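Local coordinates for C24 protein (Bizionia argentinensis JUB59, PDB 6OV6), which probably forms, as a metal-binding trimer, the receptor-binding tip of a temperate bacteriophage's long tail fiber, which would contact the host surface, at the interface of chains A and B. Residues are numbered along the deposited sequence; one frame, centred on the assembly and turned at random. Chains: chain A/B, C24 protein.

Contact 1: the interface of chains A and B. Residues chain A 234-237; chain B 213-214, 229-231, 235.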
ATOM      1  N   TYR A 234      79.591   9.364 -45.766  1.00 46.88           N
ATOM      2  CA  TYR A 234      78.271   8.805 -45.431  1.00 48.41           C
ATOM      3  C   TYR A 234      78.276   8.046 -44.091  1.00 47.27           C
ATOM      4  O   TYR A 234      79.250   7.357 -43.790  1.00 45.66           O
ATOM      5  CB  TYR A 234      77.758   7.881 -46.553  1.00 52.05           C
ATOM      6  CG  TYR A 234      76.633   8.457 -47.390  1.00 57.08           C
ATOM      7  CD1 TYR A 234      75.532   7.680 -47.742  1.00 59.61           C
ATOM      8  CD2 TYR A 234      76.700   9.759 -47.890  1.00 59.19           C
ATOM      9  CE1 TYR A 234      74.513   8.191 -48.552  1.00 61.71           C
ATOM     10  CE2 TYR A 234      75.681  10.284 -48.687  1.00 60.52           C
ATOM     11  CZ  TYR A 234      74.591   9.496 -49.019  1.00 70.19           C
ATOM     12  OH  TYR A 234      73.592  10.022 -49.808  1.00 72.20           O
ATOM     13  N   LEU A 235      77.226   8.247 -43.266  1.00 40.78           N
ATOM     14  CA  LEU A 235      77.058   7.543 -41.990  1.00 39.64           C
ATOM     15  C   LEU A 235      76.221   6.308 -42.263  1.00 41.46           C
ATOM     16  O   LEU A 235      75.007   6.400 -42.438  1.00 40.65           O
ATOM     17  CB  LEU A 235      76.429   8.445 -40.900  1.00 39.14           C
ATOM     18  CG  LEU A 235      77.151   9.776 -40.629  1.00 43.06           C
ATOM     19  CD1 LEU A 235      76.354  10.628 -39.659  1.00 43.52           C
ATOM     20  CD2 LEU A 235      78.572   9.553 -40.097  1.00 42.79           C
ATOM     21  N   GLU A 236      76.898   5.161 -42.374  1.00 36.26           N
ATOM     22  CA  GLU A 236      76.281   3.876 -42.694  1.00 35.73           C
ATOM     23  C   GLU A 236      75.542   3.235 -41.515  1.00 35.58           C
ATOM     24  O   GLU A 236      74.662   2.408 -41.743  1.00 35.30           O
ATOM     25  CB  GLU A 236      77.345   2.911 -43.291  1.00 37.52           C
ATOM     26  CG  GLU A 236      76.809   1.586 -43.835  1.00 51.07           C
ATOM     27  CD  GLU A 236      75.585   1.617 -44.740  1.00 70.68           C
ATOM     28  OE1 GLU A 236      75.387   2.614 -45.473  1.00 67.08           O
ATOM     29  OE2 GLU A 236      74.825   0.622 -44.722  1.00 69.45           O
ATOM     30  N   SER A 237      75.902   3.614 -40.270  1.00 30.72           N
ATOM     31  CA  SER A 237      75.297   3.071 -39.053  1.00 29.56           C
ATOM     32  C   SER A 237      73.882   3.588 -38.751  1.00 32.99           C
ATOM     33  O   SER A 237      73.234   3.073 -37.833  1.00 32.20           O
ATOM     34  CB  SER A 237      76.204   3.312 -37.853  1.00 32.23           C
ATOM     35  OG  SER A 237      76.292   4.693 -37.542  1.00 38.42           O
TER
ATOM     36  N   GLY B 213      72.198   5.670 -45.988  1.00 35.02           N
ATOM     37  CA  GLY B 213      73.095   6.301 -45.030  1.00 34.13           C
ATOM     38  C   GLY B 213      73.027   7.821 -45.076  1.00 35.99           C
ATOM     39  O   GLY B 213      72.516   8.404 -46.039  1.00 36.48           O
ATOM     40  N   LEU B 214      73.503   8.463 -44.019  1.00 30.73           N
ATOM     41  CA  LEU B 214      73.439   9.916 -43.910  1.00 30.49           C
ATOM     42  C   LEU B 214      74.671  10.629 -44.511  1.00 35.30           C
ATOM     43  O   LEU B 214      75.758  10.461 -43.992  1.00 35.77           O
ATOM     44  CB  LEU B 214      73.225  10.328 -42.452  1.00 30.16           C
ATOM     45  CG  LEU B 214      71.794  10.221 -41.903  1.00 33.54           C
ATOM     46  CD1 LEU B 214      71.211   8.801 -42.032  1.00 32.58           C
ATOM     47  CD2 LEU B 214      71.787  10.640 -40.451  1.00 33.42           C
ATOM     48  N   GLN B 229      77.803  -1.640 -39.103  1.00 41.07           N
ATOM     49  CA  GLN B 229      78.889  -0.960 -38.396  1.00 41.67           C
ATOM     50  C   GLN B 229      79.202   0.345 -39.109  1.00 47.10           C
ATOM     51  O   GLN B 229      79.038   0.425 -40.335  1.00 46.82           O
ATOM     52  CB  GLN B 229      80.161  -1.845 -38.387  1.00 43.49           C
ATOM     53  CG  GLN B 229      80.137  -2.982 -37.363  1.00 58.86           C
ATOM     54  CD  GLN B 229      80.388  -2.526 -35.937  1.00 78.19           C
ATOM     55  OE1 GLN B 229      79.718  -2.976 -34.998  1.00 75.27           O
ATOM     56  NE2 GLN B 229      81.370  -1.638 -35.732  1.00 63.13           N
ATOM     57  N   GLU B 230      79.655   1.366 -38.369  1.00 44.00           N
ATOM     58  CA  GLU B 230      80.024   2.614 -39.029  1.00 44.85           C
ATOM     59  C   GLU B 230      81.371   2.409 -39.745  1.00 53.36           C
ATOM     60  O   GLU B 230      82.277   1.801 -39.174  1.00 52.78           O
ATOM     61  CB  GLU B 230      80.095   3.800 -38.048  1.00 45.72           C
ATOM     62  CG  GLU B 230      80.152   5.152 -38.742  1.00 51.67           C
ATOM     63  CD  GLU B 230      79.138   5.338 -39.858  1.00 60.15           C
ATOM     64  OE1 GLU B 230      79.513   5.199 -41.048  1.00 47.65           O
ATOM     65  OE2 GLU B 230      77.949   5.553 -39.532  1.00 39.62           O
ATOM     66  N   ASN B 231      81.474   2.888 -40.994  1.00 52.50           N
ATOM     67  CA  ASN B 231      82.677   2.748 -41.812  1.00 53.86           C
ATOM     68  C   ASN B 231      83.708   3.805 -41.441  1.00 61.95           C
ATOM     69  O   ASN B 231      83.398   5.001 -41.452  1.00 62.71           O
ATOM     70  CB  ASN B 231      82.331   2.836 -43.318  1.00 53.40           C
ATOM     71  CG  ASN B 231      81.222   1.920 -43.801  1.00 72.29           C
ATOM     72  OD1 ASN B 231      80.422   2.295 -44.660  1.00 66.03           O
ATOM     73  ND2 ASN B 231      81.148   0.698 -43.284  1.00 65.47           N
ATOM     74  N   LEU B 235      81.341   7.190 -33.695  1.00 37.62           N
ATOM     75  CA  LEU B 235      80.383   8.197 -33.229  1.00 34.62           C
ATOM     76  C   LEU B 235      80.104   8.090 -31.748  1.00 35.68           C
ATOM     77  O   LEU B 235      79.291   7.269 -31.320  1.00 34.84           O
ATOM     78  CB  LEU B 235      79.080   8.184 -34.076  1.00 33.40           C
ATOM     79  CG  LEU B 235      79.244   8.114 -35.594  1.00 36.91           C
ATOM     80  CD1 LEU B 235      77.907   7.938 -36.284  1.00 37.34           C
ATOM     81  CD2 LEU B 235      80.028   9.327 -36.144  1.00 38.90           C
TER
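B:Glu230 sets its carboxylate against the backbone N-H groups of A:Glu236 and A:Ser237, with CG anti to its own N (chi1 -166°) and the chain bent at chi2. OE1 takes the backbone N-H of A:Glu236 on its syn lone pair, at 2.9 Å from that N, and also accepts B:Asn231 N of its own chain from above the carboxylate plane at 3.0 Å. OE2 accepts twice from A:Ser237, both donors lying over the same face: the backbone N from 49° out of the plane, the hydroxyl OG on the anti side and also somewhat out of the plane, at 2.7 Å. A:Ser237 OG can reach because it sits between its own N and carbonyl carbon (chi1 68°). Four N-H or O-H donors thus hold the carboxylate and fix its rotation, which would be expected to stabilise its negative charge. Beside it, the side chains of A:Glu236 and B:Asn231 meet obliquely, A:Glu236 CB lying 3.4 Å from B:Asn231 OD1. On the other flank A:Leu235 and B:Leu214 form an antiparallel bridge: A:Leu235 N to B:Leu214 O is 2.8 Å and B:Leu214 N to A:Leu235 O is 3.0 Å, while A:Leu235 CB meets B:Leu214 CB at 4.0 Å. One face of the A:Tyr234 ring lies over the backbone of B:Leu214, whose C is offset toward the rim. Together, bridge and carboxylate tie loops of two subunits, probably helping to keep the trimeric fiber's far end in register.

Contact 2: the interface of chains A and B. Residues chain A 239-242; chain B 207-209, 222, 224.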
ATOM      1  N   ARG A 239      69.877   5.325 -40.166  1.00 26.84           N
ATOM      2  CA  ARG A 239      68.821   5.461 -41.150  1.00 25.98           C
ATOM      3  C   ARG A 239      67.703   6.277 -40.553  1.00 30.24           C
ATOM      4  O   ARG A 239      67.546   6.331 -39.328  1.00 27.67           O
ATOM      5  CB  ARG A 239      68.221   4.085 -41.552  1.00 27.43           C
ATOM      6  CG  ARG A 239      69.124   3.112 -42.325  1.00 30.99           C
ATOM      7  CD  ARG A 239      69.494   3.593 -43.727  1.00 38.16           C
ATOM      8  NE  ARG A 239      70.270   2.595 -44.462  1.00 40.69           N
ATOM      9  CZ  ARG A 239      71.584   2.431 -44.365  1.00 51.84           C
ATOM     10  NH1 ARG A 239      72.294   3.188 -43.547  1.00 34.47           N
ATOM     11  NH2 ARG A 239      72.196   1.496 -45.083  1.00 44.15           N
ATOM     12  N   ALA A 240      66.858   6.827 -41.425  1.00 28.40           N
ATOM     13  CA  ALA A 240      65.614   7.434 -41.006  1.00 28.61           C
ATOM     14  C   ALA A 240      64.751   6.249 -40.571  1.00 31.78           C
ATOM     15  O   ALA A 240      64.855   5.160 -41.147  1.00 31.17           O
ATOM     16  CB  ALA A 240      64.932   8.105 -42.200  1.00 29.69           C
ATOM     17  N   SER A 241      63.884   6.455 -39.569  1.00 27.65           N
ATOM     18  CA  SER A 241      62.884   5.463 -39.166  1.00 26.41           C
ATOM     19  C   SER A 241      61.929   5.277 -40.377  1.00 32.09           C
ATOM     20  O   SER A 241      61.756   6.204 -41.177  1.00 31.89           O
ATOM     21  CB  SER A 241      62.087   5.990 -37.974  1.00 24.54           C
ATOM     22  OG  SER A 241      61.669   7.320 -38.241  1.00 27.27           O
ATOM     23  N   GLY A 242      61.344   4.097 -40.494  1.00 29.32           N
ATOM     24  CA  GLY A 242      60.481   3.757 -41.622  1.00 29.56           C
ATOM     25  C   GLY A 242      58.984   3.866 -41.429  1.00 33.99           C
ATOM     26  O   GLY A 242      58.262   4.168 -42.390  1.00 32.15           O
TER
ATOM     27  N   TRP B 207      60.958   0.071 -35.632  1.00 30.26           N
ATOM     28  CA  TRP B 207      60.578   1.284 -36.353  1.00 29.46           C
ATOM     29  C   TRP B 207      60.867   1.201 -37.856  1.00 33.84           C
ATOM     30  O   TRP B 207      60.565   2.159 -38.599  1.00 32.48           O
ATOM     31  CB  TRP B 207      61.298   2.488 -35.745  1.00 26.99           C
ATOM     32  CG  TRP B 207      60.779   2.828 -34.379  1.00 26.51           C
ATOM     33  CD1 TRP B 207      61.123   2.240 -33.195  1.00 28.68           C
ATOM     34  CD2 TRP B 207      59.738   3.763 -34.083  1.00 26.27           C
ATOM     35  NE1 TRP B 207      60.387   2.785 -32.169  1.00 27.80           N
ATOM     36  CE2 TRP B 207      59.526   3.722 -32.685  1.00 29.10           C
ATOM     37  CE3 TRP B 207      58.981   4.667 -34.861  1.00 27.28           C
ATOM     38  CZ2 TRP B 207      58.617   4.572 -32.049  1.00 28.47           C
ATOM     39  CZ3 TRP B 207      58.063   5.491 -34.231  1.00 28.86           C
ATOM     40  CH2 TRP B 207      57.882   5.438 -32.844  1.00 29.47           C
ATOM     41  N   SER B 208      61.488   0.078 -38.290  1.00 31.30           N
ATOM     42  CA  SER B 208      61.887  -0.146 -39.692  1.00 31.12           C
ATOM     43  C   SER B 208      62.881   0.947 -40.130  1.00 34.81           C
ATOM     44  O   SER B 208      63.413   1.686 -39.289  1.00 32.55           O
ATOM     45  CB  SER B 208      60.666  -0.234 -40.616  1.00 34.27           C
ATOM     46  OG  SER B 208      61.020  -0.590 -41.946  1.00 40.37           O
ATOM     47  N   THR B 209      63.193   1.009 -41.425  1.00 31.72           N
ATOM     48  CA  THR B 209      64.126   2.019 -41.935  1.00 32.79           C
ATOM     49  C   THR B 209      63.580   2.582 -43.240  1.00 36.62           C
ATOM     50  O   THR B 209      62.757   1.946 -43.907  1.00 35.31           O
ATOM     51  CB  THR B 209      65.548   1.433 -42.163  1.00 37.93           C
ATOM     52  OG1 THR B 209      65.471   0.433 -43.179  1.00 39.67           O
ATOM     53  CG2 THR B 209      66.211   0.866 -40.880  1.00 28.45           C
ATOM     54  N   ILE B 222      62.438  10.603 -36.481  1.00 22.69           N
ATOM     55  CA  ILE B 222      63.253   9.719 -35.639  1.00 21.63           C
ATOM     56  C   ILE B 222      64.356   9.019 -36.454  1.00 26.03           C
ATOM     57  O   ILE B 222      64.096   8.485 -37.531  1.00 25.40           O
ATOM     58  CB  ILE B 222      62.384   8.663 -34.882  1.00 24.43           C
ATOM     59  CG1 ILE B 222      61.413   9.350 -33.895  1.00 25.91           C
ATOM     60  CG2 ILE B 222      63.265   7.606 -34.168  1.00 22.92           C
ATOM     61  CD1 ILE B 222      60.358   8.362 -33.197  1.00 28.72           C
ATOM     62  N   VAL B 224      67.107   5.917 -36.535  1.00 26.18           N
ATOM     63  CA  VAL B 224      67.263   4.553 -36.033  1.00 25.97           C
ATOM     64  C   VAL B 224      68.598   3.951 -36.471  1.00 29.32           C
ATOM     65  O   VAL B 224      69.260   4.480 -37.380  1.00 26.08           O
ATOM     66  CB  VAL B 224      66.075   3.652 -36.500  1.00 28.92           C
ATOM     67  CG1 VAL B 224      64.750   4.138 -35.925  1.00 27.63           C
ATOM     68  CG2 VAL B 224      66.008   3.546 -38.032  1.00 28.35           C
TER
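A:Arg239 and B:Thr209 touch through carbon beside a short intersubunit beta bridge, A:Arg239 with B:Val224, in which strand 238-240 of chain A runs antiparallel to strand 223-225 of chain B in the putative fiber tip. CB of the arginine lies 3.8 Å from the threonine CB, and the methyl CG2 packs against the arginine's CB and CG as the two side chains meet at a slant. Both methyls of B:Val224 meet A:Ser241, CG1 at CB and CG2 at CA (3.8 Å each), and CG2 also lies near the carbonyl oxygens of A:Arg239 and A:Ala240. Outward from these carbons, A:Arg239 N donates to B:Val224 O at 3.0 Å and B:Val224 N to A:Arg239 O at 2.9 Å. Next comes B:Ile222 O, gripped twice by A:Ser241. The backbone N approaches it nearly head-on, with a C=O...N angle of 160°, whereas OG comes in more obliquely at 2.8 Å. Chi1 of 48° places that hydroxyl between the serine's own N and carbonyl carbon, which brings it within reach of the acceptor that its backbone N also uses. At the rim A:Gly242 N donates to B:Trp207 O at 2.8 Å. Within chain B, the methyl CD1 of B:Ile222 lies over one face of the B:Trp207 indole, offset toward its rim.

Contact 3: the interface of chains A and B. Residues chain A 42-43; chain B 31, 34, 58, 61.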
ATOM      1  N   ILE A  42     -40.361  -3.554   9.019  1.00 25.42           N
ATOM      2  CA  ILE A  42     -39.908  -4.494  10.032  1.00 25.67           C
ATOM      3  C   ILE A  42     -39.863  -5.906   9.439  1.00 30.68           C
ATOM      4  O   ILE A  42     -38.890  -6.637   9.646  1.00 27.70           O
ATOM      5  CB  ILE A  42     -40.841  -4.437  11.295  1.00 27.57           C
ATOM      6  CG1 ILE A  42     -40.926  -3.012  11.926  1.00 27.61           C
ATOM      7  CG2 ILE A  42     -40.483  -5.540  12.335  1.00 27.80           C
ATOM      8  CD1 ILE A  42     -39.644  -2.420  12.557  1.00 32.54           C
ATOM      9  N   LYS A  43     -40.935  -6.283   8.726  1.00 29.22           N
ATOM     10  CA  LYS A  43     -41.093  -7.597   8.138  1.00 29.22           C
ATOM     11  C   LYS A  43     -41.950  -7.498   6.869  1.00 34.84           C
ATOM     12  O   LYS A  43     -42.834  -6.653   6.795  1.00 33.58           O
ATOM     13  CB  LYS A  43     -41.773  -8.500   9.189  1.00 30.58           C
ATOM     14  CG  LYS A  43     -41.773  -9.989   8.858  1.00 36.83           C
ATOM     15  CD  LYS A  43     -42.557 -10.764   9.917  1.00 45.34           C
ATOM     16  CE  LYS A  43     -42.773 -12.208   9.503  1.00 53.63           C
ATOM     17  NZ  LYS A  43     -41.491 -12.972   9.431  1.00 63.34           N
TER
ATOM     18  N   ALA B  31     -43.370  -9.819  15.231  1.00 28.34           N
ATOM     19  CA  ALA B  31     -42.692  -9.398  14.003  1.00 28.22           C
ATOM     20  C   ALA B  31     -41.379  -8.644  14.261  1.00 29.75           C
ATOM     21  O   ALA B  31     -40.508  -8.636  13.392  1.00 28.83           O
ATOM     22  CB  ALA B  31     -43.634  -8.555  13.151  1.00 29.62           C
ATOM     23  N   GLU B  34     -37.992 -10.186  13.532  1.00 26.73           N
ATOM     24  CA  GLU B  34     -37.419 -10.071  12.184  1.00 25.85           C
ATOM     25  C   GLU B  34     -36.226  -9.093  12.178  1.00 26.79           C
ATOM     26  O   GLU B  34     -35.335  -9.240  11.354  1.00 24.74           O
ATOM     27  CB  GLU B  34     -38.502  -9.634  11.169  1.00 26.61           C
ATOM     28  CG  GLU B  34     -38.115  -9.828   9.723  1.00 31.67           C
ATOM     29  CD  GLU B  34     -37.917 -11.275   9.323  1.00 50.21           C
ATOM     30  OE1 GLU B  34     -37.017 -11.528   8.493  1.00 52.92           O
ATOM     31  OE2 GLU B  34     -38.622 -12.156   9.871  1.00 39.47           O
ATOM     32  N   TYR B  58     -36.069 -16.875  17.635  1.00 34.52           N
ATOM     33  CA  TYR B  58     -37.045 -16.387  16.677  1.00 33.73           C
ATOM     34  C   TYR B  58     -37.017 -17.304  15.471  1.00 36.03           C
ATOM     35  O   TYR B  58     -35.944 -17.596  14.952  1.00 34.98           O
ATOM     36  CB  TYR B  58     -36.753 -14.916  16.313  1.00 33.09           C
ATOM     37  CG  TYR B  58     -37.640 -14.353  15.225  1.00 31.86           C
ATOM     38  CD1 TYR B  58     -38.953 -13.966  15.492  1.00 32.36           C
ATOM     39  CD2 TYR B  58     -37.156 -14.170  13.937  1.00 31.56           C
ATOM     40  CE1 TYR B  58     -39.746 -13.378  14.509  1.00 32.49           C
ATOM     41  CE2 TYR B  58     -37.953 -13.621  12.938  1.00 32.33           C
ATOM     42  CZ  TYR B  58     -39.229 -13.182  13.240  1.00 37.60           C
ATOM     43  OH  TYR B  58     -39.995 -12.619  12.244  1.00 40.61           O
ATOM     44  N   GLY B  61     -41.321 -15.760  11.918  1.00 41.66           N
ATOM     45  CA  GLY B  61     -42.295 -14.788  12.407  1.00 40.07           C
ATOM     46  C   GLY B  61     -42.764 -14.946  13.835  1.00 41.60           C
ATOM     47  O   GLY B  61     -43.632 -14.189  14.281  1.00 40.44           O
TER
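The 3-10 helix 28-35 of chain B presents B:Ala31 and B:Glu34, one turn apart, to the end of strand 40-42 and the following residue of chain A, near the fiber protein's N-terminal end. A:Lys43 stretches across this helix: CG is anti to the backbone N, the chain stays extended through chi3, and a bend at chi4 (66°) turns the amine toward its partners. The lysine crosses B:Glu34 at about a right angle, its CG lying 3.8 Å from the glutamate CG. Farther out, CD approaches B:Ala31 CB and CE packs on B:Gly61 CA at 3.9 Å, so the stem packs partly on carbon on its way to the polar group. NZ then makes a salt bridge to B:Glu34 OE2 at 3.0 Å, arriving from above the carboxylate plane, 46° out of it. It also donates to the phenol oxygen of B:Tyr58, at 3.2 Å from OH. That hydroxyl donates to B:Glu34 OE2, closing a triangle; the tyrosine thereby helps to position the glutamate, and its O-H would help stabilise the carboxylate's negative charge. One residue back, the methyl CG2 of A:Ile42 rests against B:Ala31 O at 3.3 Å. B:Tyr58 OH meets OE2 on the anti side, 18° out of the carboxylate plane and 2.8 Å away.

Contact 4: the interface of chains A and B. Residues chain A 208-209, 224-227; chain B 217-220.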
ATOM      1  N   SER A 208      60.136  17.781 -34.060  1.00 29.17           N
ATOM      2  CA  SER A 208      60.825  19.086 -34.092  1.00 29.51           C
ATOM      3  C   SER A 208      62.326  18.852 -33.777  1.00 31.10           C
ATOM      4  O   SER A 208      62.793  17.705 -33.818  1.00 27.96           O
ATOM      5  CB  SER A 208      60.176  20.083 -33.126  1.00 32.66           C
ATOM      6  OG  SER A 208      60.752  21.372 -33.230  1.00 37.48           O
ATOM      7  N   THR A 209      63.072  19.917 -33.515  1.00 29.05           N
ATOM      8  CA  THR A 209      64.501  19.820 -33.224  1.00 28.07           C
ATOM      9  C   THR A 209      64.838  20.771 -32.097  1.00 32.28           C
ATOM     10  O   THR A 209      64.103  21.740 -31.842  1.00 32.87           O
ATOM     11  CB  THR A 209      65.358  20.149 -34.480  1.00 31.60           C
ATOM     12  OG1 THR A 209      65.180  21.522 -34.851  1.00 30.79           O
ATOM     13  CG2 THR A 209      65.086  19.231 -35.672  1.00 26.35           C
ATOM     14  N   VAL A 224      66.971  13.015 -33.981  1.00 23.60           N
ATOM     15  CA  VAL A 224      66.185  13.184 -35.202  1.00 22.51           C
ATOM     16  C   VAL A 224      67.040  13.715 -36.343  1.00 27.43           C
ATOM     17  O   VAL A 224      68.162  14.163 -36.125  1.00 27.37           O
ATOM     18  CB  VAL A 224      64.936  14.101 -34.970  1.00 25.40           C
ATOM     19  CG1 VAL A 224      63.956  13.479 -33.975  1.00 25.07           C
ATOM     20  CG2 VAL A 224      65.334  15.501 -34.526  1.00 25.00           C
ATOM     21  N   GLY A 225      66.477  13.709 -37.547  1.00 25.17           N
ATOM     22  CA  GLY A 225      67.127  14.331 -38.700  1.00 25.84           C
ATOM     23  C   GLY A 225      67.074  15.845 -38.574  1.00 28.69           C
ATOM     24  O   GLY A 225      66.165  16.382 -37.923  1.00 26.87           O
ATOM     25  N   SER A 226      68.106  16.544 -39.099  1.00 27.47           N
ATOM     26  CA  SER A 226      68.143  18.022 -39.106  1.00 27.79           C
ATOM     27  C   SER A 226      67.557  18.526 -40.439  1.00 31.40           C
ATOM     28  O   SER A 226      67.257  19.712 -40.554  1.00 31.79           O
ATOM     29  CB  SER A 226      69.581  18.524 -38.975  1.00 29.43           C
ATOM     30  OG  SER A 226      70.318  18.153 -40.128  1.00 31.84           O
ATOM     31  N   GLY A 227      67.439  17.631 -41.433  1.00 27.47           N
ATOM     32  CA  GLY A 227      66.994  17.971 -42.782  1.00 27.64           C
ATOM     33  C   GLY A 227      68.128  18.480 -43.668  1.00 32.44           C
ATOM     34  O   GLY A 227      67.924  18.717 -44.870  1.00 32.49           O
TER
ATOM     35  N   VAL B 217      68.302  13.140 -43.215  1.00 28.51           N
ATOM     36  CA  VAL B 217      67.039  12.571 -42.698  1.00 26.15           C
ATOM     37  C   VAL B 217      66.088  13.753 -42.560  1.00 29.45           C
ATOM     38  O   VAL B 217      66.516  14.819 -42.124  1.00 28.10           O
ATOM     39  CB  VAL B 217      67.233  11.809 -41.344  1.00 28.52           C
ATOM     40  CG1 VAL B 217      65.882  11.469 -40.675  1.00 27.12           C
ATOM     41  CG2 VAL B 217      68.051  10.544 -41.539  1.00 27.94           C
ATOM     42  N   LYS B 218      64.797  13.568 -42.917  1.00 27.46           N
ATOM     43  CA  LYS B 218      63.761  14.593 -42.776  1.00 26.71           C
ATOM     44  C   LYS B 218      63.868  15.240 -41.380  1.00 30.29           C
ATOM     45  O   LYS B 218      64.052  14.532 -40.376  1.00 29.29           O
ATOM     46  CB  LYS B 218      62.371  13.949 -42.969  1.00 28.61           C
ATOM     47  CG  LYS B 218      61.188  14.906 -42.795  1.00 31.89           C
ATOM     48  CD  LYS B 218      59.877  14.229 -43.141  1.00 36.91           C
ATOM     49  CE  LYS B 218      58.707  15.128 -42.783  1.00 47.85           C
ATOM     50  NZ  LYS B 218      57.408  14.483 -43.081  1.00 48.68           N
ATOM     51  N   SER B 219      63.819  16.588 -41.326  1.00 26.50           N
ATOM     52  CA  SER B 219      63.892  17.318 -40.063  1.00 26.40           C
ATOM     53  C   SER B 219      62.756  16.837 -39.102  1.00 30.51           C
ATOM     54  O   SER B 219      61.592  16.759 -39.523  1.00 29.36           O
ATOM     55  CB  SER B 219      63.747  18.818 -40.312  1.00 29.19           C
ATOM     56  OG  SER B 219      63.706  19.514 -39.073  1.00 33.86           O
ATOM     57  N   GLY B 220      63.114  16.490 -37.864  1.00 26.75           N
ATOM     58  CA  GLY B 220      62.136  16.043 -36.864  1.00 27.23           C
ATOM     59  C   GLY B 220      61.670  14.597 -36.982  1.00 30.55           C
ATOM     60  O   GLY B 220      60.774  14.175 -36.245  1.00 29.29           O
TER
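B:Ser219 projects over the turn of chain A that follows strand 223-225. Its CB lies 3.6 Å from A:Ser226 O, the first contact along the side chain. From there OG, anti to the serine's own N (chi1 175°), points toward the A:Thr209 methyl and stands 3.7 Å from its CG2. Across this contact OG thus meets the methyl, with A:Ser226 O a little farther off at 3.9 Å. The main chain probably does more to place this serine: B:Ser219 pairs with A:Gly225 in a parallel beta bridge, and the following B:Gly220 N donates to A:Gly225 O at 3.1 Å, with 156° at H. On either side of the bridge lie valines from opposite chains. B:Val217 packs on A:Gly225, placing CB and CG1 against its CA, the CB contact being 3.7 Å; A:Val224 CB merely comes within 3.9 Å of B:Gly220 CA, and this valine buries almost nothing across the contact. A second backbone bond, from A:Gly227 N to B:Val217 O, is weak: although the atoms are 3.0 Å apart, the angle at H is 124°. The absence of side chains at A:Gly225 and B:Gly220 is consistent with this close backbone approach, through which the site joins a turn of one subunit to a loop of the next and probably helps hold the distal tip together.

Contacts 1, 2 and 4 cluster at the distal end, with C-alpha centres about 14 Å apart for contacts 1 and 2, 12 Å for contacts 2 and 4 and 17 Å for contacts 1 and 4. Contact 3 lies about 117 to 130 Å from all of them. Strand 223-225 recurs: its chain B copy serves contact 2 and its chain A copy contact 4, and Thr209 likewise appears from both chains. By the symmetry of the trimer, each copy of the strand would meet one neighbour through 238-240 and the other through 217-220. The subunits are joined at both ends of a long, slender fiber.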